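Local coordinates for protein esterase (PDB 4RGY) that hydrolyses ester bonds as a low-temperature-active, alkaline esterase of the alpha/beta-hydrolase superfamily, found in a marine sediment metagenome, at residues 22-27 and 111-116; 43-48 and 73-78; 79-84 and 93-98; 83-88 and 172-177. All coordinates share one frame; numbering follows the deposited sequence.

Contact 1. Residues 22-27 and 111-116; sequences VILPQE and FPLATA
Val22 and Leu24 of strand 16-25 press against Phe111, Pro112 and Leu113, joining one flank of the alpha/beta-hydrolase sheet to the loop that leaves helix 95-110. No hydrogen bond crosses between 22-27 and 111-116, and the contact is wholly apolar. Its aromatic component is a CH-pi contact in which CG1 of Val22, anti to the backbone N (chi1 171°), lies over one face of the Phe111 ring, 4.1 Å from the ring centroid and shifted toward the rim. Val22 and Phe111 reach toward each other tip to tip, with CG2 of Val22 3.7 Å from CE2 of Phe111. An alanine in place of Phe111 would probably open a gap beneath both methyls of Val22 and leave Leu24 CD1 with less to pack against. Phe5 of strand 2-11 also meets this ring, and Phe110 of the second subunit packs on Phe111 and Pro112, which puts the contact beside a subunit interface. The aliphatic component belongs to Leu24, whose two methyls diverge. Its CD1 lies 3.7 Å from CD1 of Phe111 and 3.8 Å from CD of Pro112. Pro112 is the centre of an inverse gamma turn, closed by a weak bond from Leu113 N to Phe111 O, and beyond it CD2 of Leu113 comes to 3.7 Å from CD2 of Leu24.

Contact 2. Residues 43-48 and 73-78; sequences HPTLFL and GLAVVM
Ala75 O takes the N-H of Leu46 in a nearly straight bond (N to O 2.8 Å, 172° at the hydrogen) and also receives a CA-H...O contact from Thr45, its CA 3.4 Å from the same Ala75 O. The neighbouring rungs run from Ala75 N to Pro44 O, from Val77 N to Leu46 O and from Leu48 N to Val77 O. Each chain thus donates and accepts in turn, the ladder of a parallel pair whose short segment axes are inclined at 24°. These are adjacent inner strands of the alpha/beta-hydrolase sheet, and the chain between them crosses over through helices 58-62 and 65-68. On the face carrying Thr45 and Phe47, CG2 of Thr45 crosses to CG2 of Val77 at 3.7 Å. Phe47 and Val77 lie side by side and point the same way, CD2 of Phe47 being 3.9 Å from CB of Val77; Leu103 of helix 95-110 packs over both. The other face holds Leu46 and Val76, and there CG1 of Val76, anti to its backbone N (chi1 -174°), is 3.8 Å from CB of Leu48. That same CB of Leu48 meets CG of Met78, also at 3.8 Å. Where the strands begin, Thr45 OG1 donates to His43 O from well above the carbonyl plane, and CD1 of Leu74 lies 3.5 Å from Pro44 O.

Contact 3. Residues 79-84 and 93-98; sequences PAVHRS and LQYWTF
Tyr95 and His82 both set CG anti to the carbonyl carbon (chi1 -70° and -53°), and their rings come together rim to rim with planes at 88°. Tyr95 stands in the first turn of helix 95-110, so the contact ties the start of this alpha/beta-hydrolase helix to the loop leaving strand 75-79. Its OH lies in the plane of the imidazole, at the edge, 2.6 Å from ND1 of His82; this short, straight hydrogen bond could run in either direction. The loop also runs close across one face of the phenol. The carbonyl oxygen of Val81 sits 3.3 Å above the plane, toward the rim, and on the same face CB of Ser84 is 3.3 Å from CD2 of Tyr95. Ser84 OG, held in the crowded position between backbone N and carbonyl carbon, donates to Val81 O at 2.7 Å and thereby fixes the oxygen that lies over the ring. Beyond the pair, Val81 N is hydrogen-bonded to His50 NE2, and the His82 ring meets His82 of the third subunit, carrying the contact to a subunit boundary. One turn along the helix, CE2 of Phe98 comes to 3.6 Å from Ala80 O, and CG1 of Val81 lies at the edge of the Phe98 ring, 4.3 Å from CD2.

Contact 4. Residues 83-88 and 172-177; sequences RSFYTD and AEQRNI
Arg83 grips Glu173 side-on with two nitrogens, NE to OE2 and NH2 to OE1, each N to O distance being 2.7 Å. Both oxygens offer their syn lone pairs, both bonds are nearly straight, and the guanidinium and carboxylate planes are only 9° apart. A bend at chi3 of Arg83 (58°) brings NE round to the glutamate. A water donates to Glu173 OE2 and to Arg83 O, linking the carboxylate to the loop backbone. Next to this bridge, Ile177 packs against the loop: its CD1 lies 3.6 Å from Arg83 O and 4.0 Å from CD1 of Phe85, while its CG2 is 3.8 Å from CB of Thr87. The loop is shaped from within by an ST turn, Tyr86 N donating to Ser84 OG, which itself donates to Val81 O, and a second water joins Asp88 O to Ile177 O. Arg83 NH1 turns to Gly15 O of the third subunit. A methionine in place of Arg83 would probably leave the Glu173 carboxylate without its charged mate and Gly15 of that subunit without its donor. With both oxygens paired to one guanidinium, Glu173 is likely to stay ionised, and the link to helix 170-178 is probably electrostatic as well as hydrogen-bonded.

How the contacts relate
From the N terminus, the chain opens contact 1 on strand 16-25 and closes that loop only at 111-116, after helix 95-110. Contact 2 is nested within it, pairing strand 45-49 with strand 75-79; it touches contact 1 where His43 bonds to the backbone of Pro112 and Ala114. Contact 3, also nested in contact 1, follows contact 2 in series and closes a short loop from the end of strand 75-79 to helix 95-110. Contact 4 starts from the same loop, sharing Arg83 and Ser84, but runs on to helix 170-178 and so crosses contact 1. Asp88 OD2, hydrogen-bonded to Thr97 OG1, ties contacts 3 and 4 together.

Contact 1. Residues 22-27 and 111-116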
loop_
_atom_site.group_PDB
_atom_site.type_symbol
_atom_site.label_atom_id
_atom_site.label_comp_id
_atom_site.label_asym_id
_atom_site.label_seq_id
_atom_site.Cartn_x
_atom_site.Cartn_y
_atom_site.Cartn_z
ATOM N N VAL A 22 -4.470 6.385 -7.742
ATOM C CA VAL A 22 -4.380 6.938 -9.088
ATOM C C VAL A 22 -3.881 5.864 -10.042
ATOM O O VAL A 22 -2.940 5.130 -9.733
ATOM C CB VAL A 22 -3.431 8.164 -9.124
ATOM C CG1 VAL A 22 -3.151 8.605 -10.550
ATOM C CG2 VAL A 22 -4.019 9.317 -8.309
ATOM N N ILE A 23 -4.515 5.757 -11.208
ATOM C CA ILE A 23 -3.936 4.929 -12.257
ATOM C C ILE A 23 -3.578 5.789 -13.461
ATOM O O ILE A 23 -4.357 6.653 -13.874
ATOM C CB ILE A 23 -4.818 3.735 -12.644
ATOM C CG1 ILE A 23 -6.254 4.155 -12.867
ATOM C CG2 ILE A 23 -4.776 2.669 -11.558
ATOM C CD1 ILE A 23 -7.157 2.987 -13.262
ATOM N N LEU A 24 -2.368 5.567 -13.975
ATOM C CA LEU A 24 -1.799 6.361 -15.059
ATOM C C LEU A 24 -1.420 5.438 -16.190
ATOM O O LEU A 24 -0.867 4.367 -15.952
ATOM C CB LEU A 24 -0.490 7.011 -14.612
ATOM C CG LEU A 24 -0.334 8.374 -13.970
ATOM C CD1 LEU A 24 1.160 8.728 -13.956
ATOM C CD2 LEU A 24 -1.144 9.432 -14.713
ATOM N N PRO A 25 -1.671 5.860 -17.434
ATOM C CA PRO A 25 -1.094 5.112 -18.548
ATOM C C PRO A 25 0.427 5.210 -18.514
ATOM O O PRO A 25 0.960 6.269 -18.181
ATOM C CB PRO A 25 -1.640 5.844 -19.780
ATOM C CG PRO A 25 -2.857 6.605 -19.280
ATOM C CD PRO A 25 -2.511 6.987 -17.880
ATOM N N GLN A 26 1.110 4.114 -18.836
ATOM C CA GLN A 26 2.567 4.132 -18.966
ATOM C C GLN A 26 2.971 4.431 -20.406
ATOM O O GLN A 26 2.353 3.931 -21.339
ATOM C CB GLN A 26 3.174 2.793 -18.545
ATOM C CG GLN A 26 3.292 2.617 -17.051
ATOM C CD GLN A 26 4.117 1.401 -16.664
ATOM O OE1 GLN A 26 5.194 1.148 -17.209
ATOM N NE2 GLN A 26 3.603 0.637 -15.726
ATOM N N GLU A 27 4.004 5.248 -20.579
ATOM C CA GLU A 27 4.492 5.585 -21.916
ATOM C C GLU A 27 5.159 4.385 -22.576
ATOM O O GLU A 27 5.589 3.454 -21.892
ATOM C CB GLU A 27 5.471 6.760 -21.850
ATOM C CG GLU A 27 4.878 8.029 -21.258
ATOM C CD GLU A 27 5.732 9.255 -21.523
ATOM O OE1 GLU A 27 6.013 9.538 -22.708
ATOM O OE2 GLU A 27 6.124 9.934 -20.550
ATOM N N PHE A 111 1.094 14.346 -10.858
ATOM C CA PHE A 111 1.030 13.472 -12.024
ATOM C C PHE A 111 0.849 14.266 -13.314
ATOM O O PHE A 111 0.389 15.412 -13.283
ATOM C CB PHE A 111 -0.112 12.449 -11.864
ATOM C CG PHE A 111 0.076 11.501 -10.705
ATOM C CD1 PHE A 111 1.068 10.525 -10.746
ATOM C CD2 PHE A 111 -0.737 11.582 -9.587
ATOM C CE1 PHE A 111 1.241 9.652 -9.684
ATOM C CE2 PHE A 111 -0.562 10.706 -8.520
ATOM C CZ PHE A 111 0.429 9.739 -8.579
ATOM N N PRO A 112 1.210 13.665 -14.455
ATOM C CA PRO A 112 1.122 14.365 -15.742
ATOM C C PRO A 112 -0.309 14.346 -16.274
ATOM O O PRO A 112 -0.620 13.680 -17.267
ATOM C CB PRO A 112 2.076 13.559 -16.633
ATOM C CG PRO A 112 2.037 12.187 -16.070
ATOM C CD PRO A 112 1.886 12.362 -14.582
ATOM N N LEU A 113 -1.168 15.093 -15.587
ATOM C CA LEU A 113 -2.593 15.131 -15.886
ATOM C C LEU A 113 -2.994 16.420 -16.590
ATOM O O LEU A 113 -2.466 17.496 -16.295
ATOM C CB LEU A 113 -3.390 14.999 -14.590
ATOM C CG LEU A 113 -3.042 13.814 -13.686
ATOM C CD1 LEU A 113 -3.988 13.808 -12.501
ATOM C CD2 LEU A 113 -3.113 12.497 -14.425
ATOM N N ALA A 114 -3.943 16.298 -17.515
ATOM C CA ALA A 114 -4.514 17.460 -18.201
ATOM C C ALA A 114 -5.244 18.394 -17.248
ATOM O O ALA A 114 -5.696 17.989 -16.175
ATOM C CB ALA A 114 -5.459 17.010 -19.302
ATOM N N THR A 115 -5.368 19.649 -17.665
ATOM C CA THR A 115 -6.131 20.647 -16.928
ATOM C C THR A 115 -7.340 21.104 -17.736
ATOM O O THR A 115 -8.346 21.532 -17.177
ATOM C CB THR A 115 -5.256 21.871 -16.598
ATOM O OG1 THR A 115 -4.604 22.327 -17.790
ATOM C CG2 THR A 115 -4.193 21.495 -15.593
ATOM N N ALA A 116 -7.234 20.999 -19.054
ATOM C CA ALA A 116 -8.269 21.498 -19.959
ATOM C C ALA A 116 -9.628 20.862 -19.702
ATOM O O ALA A 116 -9.719 19.655 -19.451
ATOM C CB ALA A 116 -7.852 21.269 -21.398
#

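Contact 2. Residues 43-48 and 73-78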
loop_
_atom_site.group_PDB
_atom_site.type_symbol
_atom_site.label_atom_id
_atom_site.label_comp_id
_atom_site.label_asym_id
_atom_site.label_seq_id
_atom_site.Cartn_x
_atom_site.Cartn_y
_atom_site.Cartn_z
ATOM N N HIS A 43 -2.392 13.730 -19.579
ATOM C CA HIS A 43 -3.419 12.734 -19.829
ATOM C C HIS A 43 -4.791 13.257 -19.467
ATOM O O HIS A 43 -4.960 13.848 -18.412
ATOM C CB HIS A 43 -3.135 11.472 -19.011
ATOM C CG HIS A 43 -1.972 10.680 -19.522
ATOM N ND1 HIS A 43 -2.033 9.957 -20.692
ATOM C CD2 HIS A 43 -0.722 10.504 -19.033
ATOM C CE1 HIS A 43 -0.873 9.362 -20.904
ATOM N NE2 HIS A 43 -0.055 9.680 -19.913
ATOM N N PRO A 44 -5.778 13.024 -20.344
ATOM C CA PRO A 44 -7.164 13.256 -19.937
ATOM C C PRO A 44 -7.423 12.455 -18.663
ATOM O O PRO A 44 -6.852 11.367 -18.485
ATOM C CB PRO A 44 -7.971 12.696 -21.109
ATOM C CG PRO A 44 -7.046 12.804 -22.286
ATOM C CD PRO A 44 -5.680 12.537 -21.731
ATOM N N THR A 45 -8.244 13.005 -17.777
ATOM C CA THR A 45 -8.391 12.435 -16.447
ATOM C C THR A 45 -9.844 12.268 -16.050
ATOM O O THR A 45 -10.651 13.196 -16.170
ATOM C CB THR A 45 -7.668 13.297 -15.394
ATOM O OG1 THR A 45 -6.270 13.330 -15.713
ATOM C CG2 THR A 45 -7.829 12.708 -13.986
ATOM N N LEU A 46 -10.167 11.068 -15.579
ATOM C CA LEU A 46 -11.464 10.813 -14.965
ATOM C C LEU A 46 -11.320 10.813 -13.446
ATOM O O LEU A 46 -10.551 10.027 -12.887
ATOM C CB LEU A 46 -12.020 9.469 -15.441
ATOM C CG LEU A 46 -13.240 8.910 -14.707
ATOM C CD1 LEU A 46 -14.465 9.772 -14.982
ATOM C CD2 LEU A 46 -13.506 7.459 -15.111
ATOM N N PHE A 47 -12.058 11.699 -12.794
ATOM C CA PHE A 47 -12.162 11.687 -11.340
ATOM C C PHE A 47 -13.319 10.769 -11.003
ATOM O O PHE A 47 -14.450 11.012 -11.429
ATOM C CB PHE A 47 -12.372 13.107 -10.806
ATOM C CG PHE A 47 -11.173 13.989 -11.012
ATOM C CD1 PHE A 47 -10.952 14.627 -12.229
ATOM C CD2 PHE A 47 -10.233 14.141 -9.999
ATOM C CE1 PHE A 47 -9.813 15.419 -12.423
ATOM C CE2 PHE A 47 -9.105 14.928 -10.180
ATOM C CZ PHE A 47 -8.890 15.565 -11.392
ATOM N N LEU A 48 -13.029 9.705 -10.260
ATOM C CA LEU A 48 -13.968 8.600 -10.069
ATOM C C LEU A 48 -14.271 8.480 -8.585
ATOM O O LEU A 48 -13.408 8.112 -7.779
ATOM C CB LEU A 48 -13.370 7.310 -10.638
ATOM C CG LEU A 48 -14.244 6.053 -10.654
ATOM C CD1 LEU A 48 -15.561 6.267 -11.403
ATOM C CD2 LEU A 48 -13.471 4.896 -11.273
ATOM N N GLY A 73 -5.862 5.736 -22.924
ATOM C CA GLY A 73 -4.996 6.884 -22.704
ATOM C C GLY A 73 -5.604 7.819 -21.670
ATOM O O GLY A 73 -5.484 9.046 -21.766
ATOM N N LEU A 74 -6.247 7.216 -20.674
ATOM C CA LEU A 74 -7.048 7.926 -19.683
ATOM C C LEU A 74 -6.512 7.645 -18.287
ATOM O O LEU A 74 -6.374 6.487 -17.899
ATOM C CB LEU A 74 -8.503 7.448 -19.754
ATOM C CG LEU A 74 -9.515 8.024 -18.762
ATOM C CD1 LEU A 74 -9.706 9.485 -19.056
ATOM C CD2 LEU A 74 -10.828 7.268 -18.860
ATOM N N ALA A 75 -6.208 8.700 -17.543
ATOM C CA ALA A 75 -5.828 8.556 -16.140
ATOM C C ALA A 75 -7.093 8.536 -15.282
ATOM O O ALA A 75 -8.117 9.116 -15.653
ATOM C CB ALA A 75 -4.914 9.683 -15.722
ATOM N N VAL A 76 -7.035 7.856 -14.139
ATOM C CA VAL A 76 -8.168 7.841 -13.228
ATOM C C VAL A 76 -7.701 8.213 -11.821
ATOM O O VAL A 76 -6.719 7.666 -11.313
ATOM C CB VAL A 76 -8.854 6.461 -13.193
ATOM C CG1 VAL A 76 -10.121 6.525 -12.358
ATOM C CG2 VAL A 76 -9.212 5.997 -14.604
ATOM N N VAL A 77 -8.416 9.147 -11.200
ATOM C CA VAL A 77 -8.089 9.610 -9.854
ATOM C C VAL A 77 -9.247 9.269 -8.932
ATOM O O VAL A 77 -10.369 9.714 -9.163
ATOM C CB VAL A 77 -7.828 11.137 -9.825
ATOM C CG1 VAL A 77 -7.633 11.639 -8.390
ATOM C CG2 VAL A 77 -6.604 11.488 -10.680
ATOM N N MET A 78 -8.965 8.493 -7.889
ATOM C CA MET A 78 -9.972 7.977 -6.973
ATOM C C MET A 78 -9.647 8.440 -5.557
ATOM O O MET A 78 -8.823 7.844 -4.865
ATOM C CB MET A 78 -10.002 6.447 -7.054
ATOM C CG MET A 78 -10.606 5.940 -8.362
ATOM S SD MET A 78 -10.043 4.306 -8.878
ATOM C CE MET A 78 -8.354 4.649 -9.396
#

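Contact 3. Residues 79-84 and 93-98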
loop_
_atom_site.group_PDB
_atom_site.type_symbol
_atom_site.label_atom_id
_atom_site.label_comp_id
_atom_site.label_asym_id
_atom_site.label_seq_id
_atom_site.Cartn_x
_atom_site.Cartn_y
_atom_site.Cartn_z
ATOM N N PRO A 79 -10.303 9.515 -5.118
ATOM C CA PRO A 79 -9.999 10.071 -3.798
ATOM C C PRO A 79 -10.978 9.612 -2.727
ATOM O O PRO A 79 -11.894 8.851 -3.044
ATOM C CB PRO A 79 -10.200 11.546 -4.027
ATOM C CG PRO A 79 -11.340 11.618 -5.016
ATOM C CD PRO A 79 -11.191 10.396 -5.899
ATOM N N ALA A 80 -10.752 10.044 -1.488
ATOM C CA ALA A 80 -11.594 9.688 -0.347
ATOM C C ALA A 80 -12.224 10.933 0.252
ATOM O O ALA A 80 -11.541 11.949 0.442
ATOM C CB ALA A 80 -10.764 8.969 0.702
ATOM N N VAL A 81 -13.518 10.868 0.564
ATOM C CA VAL A 81 -14.188 11.993 1.216
ATOM C C VAL A 81 -14.993 11.597 2.448
ATOM O O VAL A 81 -15.853 12.366 2.905
ATOM C CB VAL A 81 -15.109 12.773 0.255
ATOM C CG1 VAL A 81 -14.305 13.285 -0.934
ATOM C CG2 VAL A 81 -16.278 11.895 -0.206
ATOM N N HIS A 82 -14.725 10.405 2.975
ATOM C CA HIS A 82 -15.411 9.932 4.177
ATOM C C HIS A 82 -16.932 9.976 3.985
ATOM O O HIS A 82 -17.400 9.716 2.877
ATOM C CB HIS A 82 -14.901 10.705 5.392
ATOM C CG HIS A 82 -13.410 10.668 5.496
ATOM N ND1 HIS A 82 -12.647 11.788 5.746
ATOM C CD2 HIS A 82 -12.535 9.648 5.320
ATOM C CE1 HIS A 82 -11.369 11.453 5.744
ATOM N NE2 HIS A 82 -11.275 10.161 5.486
ATOM N N ARG A 83 -17.709 10.286 5.021
ATOM C CA ARG A 83 -19.165 10.268 4.896
ATOM C C ARG A 83 -19.704 11.692 4.754
ATOM O O ARG A 83 -20.615 12.105 5.473
ATOM C CB ARG A 83 -19.806 9.544 6.086
ATOM C CG ARG A 83 -19.434 8.065 6.197
ATOM C CD ARG A 83 -20.009 7.440 7.468
ATOM N NE ARG A 83 -21.464 7.579 7.505
ATOM C CZ ARG A 83 -22.315 6.662 7.049
ATOM N NH1 ARG A 83 -21.866 5.513 6.551
ATOM N NH2 ARG A 83 -23.623 6.887 7.110
ATOM N N SER A 84 -19.152 12.433 3.798
ATOM C CA SER A 84 -19.396 13.872 3.701
ATOM C C SER A 84 -20.382 14.307 2.628
ATOM O O SER A 84 -20.759 15.473 2.581
ATOM C CB SER A 84 -18.088 14.565 3.385
ATOM O OG SER A 84 -17.642 14.200 2.093
ATOM N N LEU A 93 -15.637 18.843 8.085
ATOM C CA LEU A 93 -14.562 19.402 7.288
ATOM C C LEU A 93 -15.056 19.852 5.925
ATOM O O LEU A 93 -16.184 19.538 5.502
ATOM C CB LEU A 93 -13.431 18.388 7.129
ATOM C CG LEU A 93 -12.897 17.826 8.452
ATOM C CD1 LEU A 93 -11.802 16.779 8.209
ATOM C CD2 LEU A 93 -12.376 18.947 9.337
ATOM N N GLN A 94 -14.190 20.573 5.229
ATOM C CA GLN A 94 -14.558 21.222 3.981
ATOM C C GLN A 94 -14.343 20.318 2.776
ATOM O O GLN A 94 -13.473 20.566 1.942
ATOM C CB GLN A 94 -13.777 22.531 3.833
ATOM C CG GLN A 94 -14.077 23.538 4.942
ATOM C CD GLN A 94 -15.460 24.155 4.831
ATOM O OE1 GLN A 94 -16.428 23.667 5.425
ATOM N NE2 GLN A 94 -15.560 25.240 4.073
ATOM N N TYR A 95 -15.162 19.273 2.678
ATOM C CA TYR A 95 -14.976 18.265 1.633
ATOM C C TYR A 95 -15.347 18.717 0.213
ATOM O O TYR A 95 -14.830 18.175 -0.753
ATOM C CB TYR A 95 -15.715 16.982 1.986
ATOM C CG TYR A 95 -15.109 16.221 3.148
ATOM C CD1 TYR A 95 -14.080 15.315 2.949
ATOM C CD2 TYR A 95 -15.591 16.402 4.436
ATOM C CE1 TYR A 95 -13.539 14.610 4.020
ATOM C CE2 TYR A 95 -15.071 15.706 5.495
ATOM C CZ TYR A 95 -14.054 14.811 5.277
ATOM O OH TYR A 95 -13.540 14.125 6.356
ATOM N N TRP A 96 -16.238 19.700 0.088
ATOM C CA TRP A 96 -16.536 20.271 -1.228
ATOM C C TRP A 96 -15.378 21.115 -1.748
ATOM O O TRP A 96 -14.982 20.984 -2.913
ATOM C CB TRP A 96 -17.794 21.131 -1.177
ATOM C CG TRP A 96 -17.985 21.974 -2.417
ATOM C CD1 TRP A 96 -17.883 23.336 -2.497
ATOM C CD2 TRP A 96 -18.335 21.520 -3.738
ATOM N NE1 TRP A 96 -18.141 23.756 -3.783
ATOM C CE2 TRP A 96 -18.419 22.666 -4.563
ATOM C CE3 TRP A 96 -18.559 20.258 -4.309
ATOM C CZ2 TRP A 96 -18.739 22.591 -5.922
ATOM C CZ3 TRP A 96 -18.886 20.185 -5.657
ATOM C CH2 TRP A 96 -18.969 21.348 -6.449
ATOM N N THR A 97 -14.814 21.964 -0.894
ATOM C CA THR A 97 -13.667 22.747 -1.320
ATOM C C THR A 97 -12.501 21.803 -1.634
ATOM O O THR A 97 -11.737 22.021 -2.578
ATOM C CB THR A 97 -13.298 23.819 -0.277
ATOM O OG1 THR A 97 -14.382 24.755 -0.188
ATOM C CG2 THR A 97 -12.039 24.580 -0.676
ATOM N N PHE A 98 -12.386 20.727 -0.860
ATOM C CA PHE A 98 -11.380 19.716 -1.135
ATOM C C PHE A 98 -11.597 19.081 -2.512
ATOM O O PHE A 98 -10.689 19.071 -3.356
ATOM C CB PHE A 98 -11.417 18.640 -0.041
ATOM C CG PHE A 98 -10.552 17.444 -0.334
ATOM C CD1 PHE A 98 -9.160 17.558 -0.359
ATOM C CD2 PHE A 98 -11.128 16.200 -0.575
ATOM C CE1 PHE A 98 -8.360 16.458 -0.622
ATOM C CE2 PHE A 98 -10.331 15.092 -0.834
ATOM C CZ PHE A 98 -8.945 15.222 -0.857
#

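Contact 4. Residues 83-88 and 172-177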
loop_
_atom_site.group_PDB
_atom_site.type_symbol
_atom_site.label_atom_id
_atom_site.label_comp_id
_atom_site.label_asym_id
_atom_site.label_seq_id
_atom_site.Cartn_x
_atom_site.Cartn_y
_atom_site.Cartn_z
ATOM N N ARG A 83 -17.709 10.286 5.021
ATOM C CA ARG A 83 -19.165 10.268 4.896
ATOM C C ARG A 83 -19.704 11.692 4.754
ATOM O O ARG A 83 -20.615 12.105 5.473
ATOM C CB ARG A 83 -19.806 9.544 6.086
ATOM C CG ARG A 83 -19.434 8.065 6.197
ATOM C CD ARG A 83 -20.009 7.440 7.468
ATOM N NE ARG A 83 -21.464 7.579 7.505
ATOM C CZ ARG A 83 -22.315 6.662 7.049
ATOM N NH1 ARG A 83 -21.866 5.513 6.551
ATOM N NH2 ARG A 83 -23.623 6.887 7.110
ATOM N N SER A 84 -19.152 12.433 3.798
ATOM C CA SER A 84 -19.396 13.872 3.701
ATOM C C SER A 84 -20.382 14.307 2.628
ATOM O O SER A 84 -20.759 15.473 2.581
ATOM C CB SER A 84 -18.088 14.565 3.385
ATOM O OG SER A 84 -17.642 14.200 2.093
ATOM N N PHE A 85 -20.786 13.394 1.756
ATOM C CA PHE A 85 -21.596 13.780 0.611
ATOM C C PHE A 85 -20.950 14.911 -0.211
ATOM O O PHE A 85 -21.652 15.711 -0.819
ATOM C CB PHE A 85 -23.042 14.128 1.032
ATOM C CG PHE A 85 -23.999 12.998 0.836
ATOM C CD1 PHE A 85 -24.099 11.981 1.779
ATOM C CD2 PHE A 85 -24.766 12.919 -0.316
ATOM C CE1 PHE A 85 -24.955 10.918 1.580
ATOM C CE2 PHE A 85 -25.635 11.858 -0.519
ATOM C CZ PHE A 85 -25.731 10.863 0.434
ATOM N N TYR A 86 -19.619 14.951 -0.258
ATOM C CA TYR A 86 -18.932 15.920 -1.126
ATOM C C TYR A 86 -19.375 17.346 -0.791
ATOM O O TYR A 86 -19.546 18.187 -1.671
ATOM C CB TYR A 86 -19.166 15.556 -2.613
ATOM C CG TYR A 86 -18.646 14.160 -2.890
ATOM C CD1 TYR A 86 -17.323 13.946 -3.248
ATOM C CD2 TYR A 86 -19.468 13.047 -2.734
ATOM C CE1 TYR A 86 -16.828 12.669 -3.459
ATOM C CE2 TYR A 86 -18.983 11.761 -2.946
ATOM C CZ TYR A 86 -17.659 11.582 -3.304
ATOM O OH TYR A 86 -17.139 10.325 -3.489
ATOM N N THR A 87 -19.534 17.606 0.503
ATOM C CA THR A 87 -20.088 18.864 0.994
ATOM C C THR A 87 -19.130 19.559 1.970
ATOM O O THR A 87 -18.429 18.891 2.740
ATOM C CB THR A 87 -21.439 18.588 1.694
ATOM O OG1 THR A 87 -22.331 17.969 0.759
ATOM C CG2 THR A 87 -22.095 19.867 2.224
ATOM N N ASP A 88 -19.075 20.888 1.916
ATOM C CA ASP A 88 -18.427 21.642 2.982
ATOM C C ASP A 88 -19.377 21.581 4.165
ATOM O O ASP A 88 -20.378 22.298 4.236
ATOM C CB ASP A 88 -18.135 23.080 2.556
ATOM C CG ASP A 88 -16.918 23.187 1.658
ATOM O OD1 ASP A 88 -16.150 22.201 1.555
ATOM O OD2 ASP A 88 -16.693 24.263 1.060
ATOM N N ALA A 172 -29.302 13.043 12.309
ATOM C CA ALA A 172 -28.242 13.847 12.906
ATOM C C ALA A 172 -27.058 13.989 11.949
ATOM O O ALA A 172 -26.463 15.067 11.850
ATOM C CB ALA A 172 -27.794 13.258 14.238
ATOM N N GLU A 173 -26.730 12.915 11.235
ATOM C CA GLU A 173 -25.626 12.962 10.282
ATOM C C GLU A 173 -25.947 13.897 9.120
ATOM O O GLU A 173 -25.089 14.663 8.680
ATOM C CB GLU A 173 -25.270 11.567 9.767
ATOM C CG GLU A 173 -24.143 11.580 8.731
ATOM C CD GLU A 173 -23.628 10.194 8.395
ATOM O OE1 GLU A 173 -24.450 9.309 8.079
ATOM O OE2 GLU A 173 -22.399 9.988 8.437
ATOM N N GLN A 174 -27.183 13.845 8.629
ATOM C CA GLN A 174 -27.587 14.753 7.563
ATOM C C GLN A 174 -27.475 16.209 8.021
ATOM O O GLN A 174 -27.065 17.082 7.251
ATOM C CB GLN A 174 -29.001 14.420 7.077
ATOM C CG GLN A 174 -29.096 13.061 6.375
ATOM C CD GLN A 174 -28.217 12.983 5.141
ATOM O OE1 GLN A 174 -27.281 12.176 5.065
ATOM N NE2 GLN A 174 -28.512 13.823 4.159
ATOM N N ARG A 175 -27.813 16.468 9.282
ATOM C CA ARG A 175 -27.641 17.804 9.844
ATOM C C ARG A 175 -26.171 18.204 9.951
ATOM O O ARG A 175 -25.818 19.352 9.682
ATOM C CB ARG A 175 -28.346 17.931 11.196
ATOM C CG ARG A 175 -29.858 17.842 11.070
ATOM C CD ARG A 175 -30.565 18.290 12.339
ATOM N NE ARG A 175 -32.006 18.375 12.117
ATOM C CZ ARG A 175 -32.903 17.590 12.703
ATOM N NH1 ARG A 175 -32.516 16.670 13.576
ATOM N NH2 ARG A 175 -34.191 17.738 12.430
ATOM N N ASN A 176 -25.308 17.258 10.301
ATOM C CA ASN A 176 -23.873 17.539 10.320
ATOM C C ASN A 176 -23.359 17.903 8.933
ATOM O O ASN A 176 -22.515 18.787 8.780
ATOM C CB ASN A 176 -23.083 16.343 10.841
ATOM C CG ASN A 176 -23.391 16.022 12.288
ATOM O OD1 ASN A 176 -23.904 16.856 13.030
ATOM N ND2 ASN A 176 -23.074 14.796 12.693
ATOM N N ILE A 177 -23.876 17.220 7.921
ATOM C CA ILE A 177 -23.471 17.495 6.550
ATOM C C ILE A 177 -24.049 18.814 6.039
ATOM O O ILE A 177 -23.307 19.700 5.603
ATOM C CB ILE A 177 -23.898 16.356 5.607
ATOM C CG1 ILE A 177 -23.152 15.065 5.965
ATOM C CG2 ILE A 177 -23.632 16.746 4.155
ATOM C CD1 ILE A 177 -23.767 13.824 5.360
HETATM O O HOH W 1 -20.708 12.083 8.226
HETATM O O HOH W 2 -23.297 22.314 4.482
#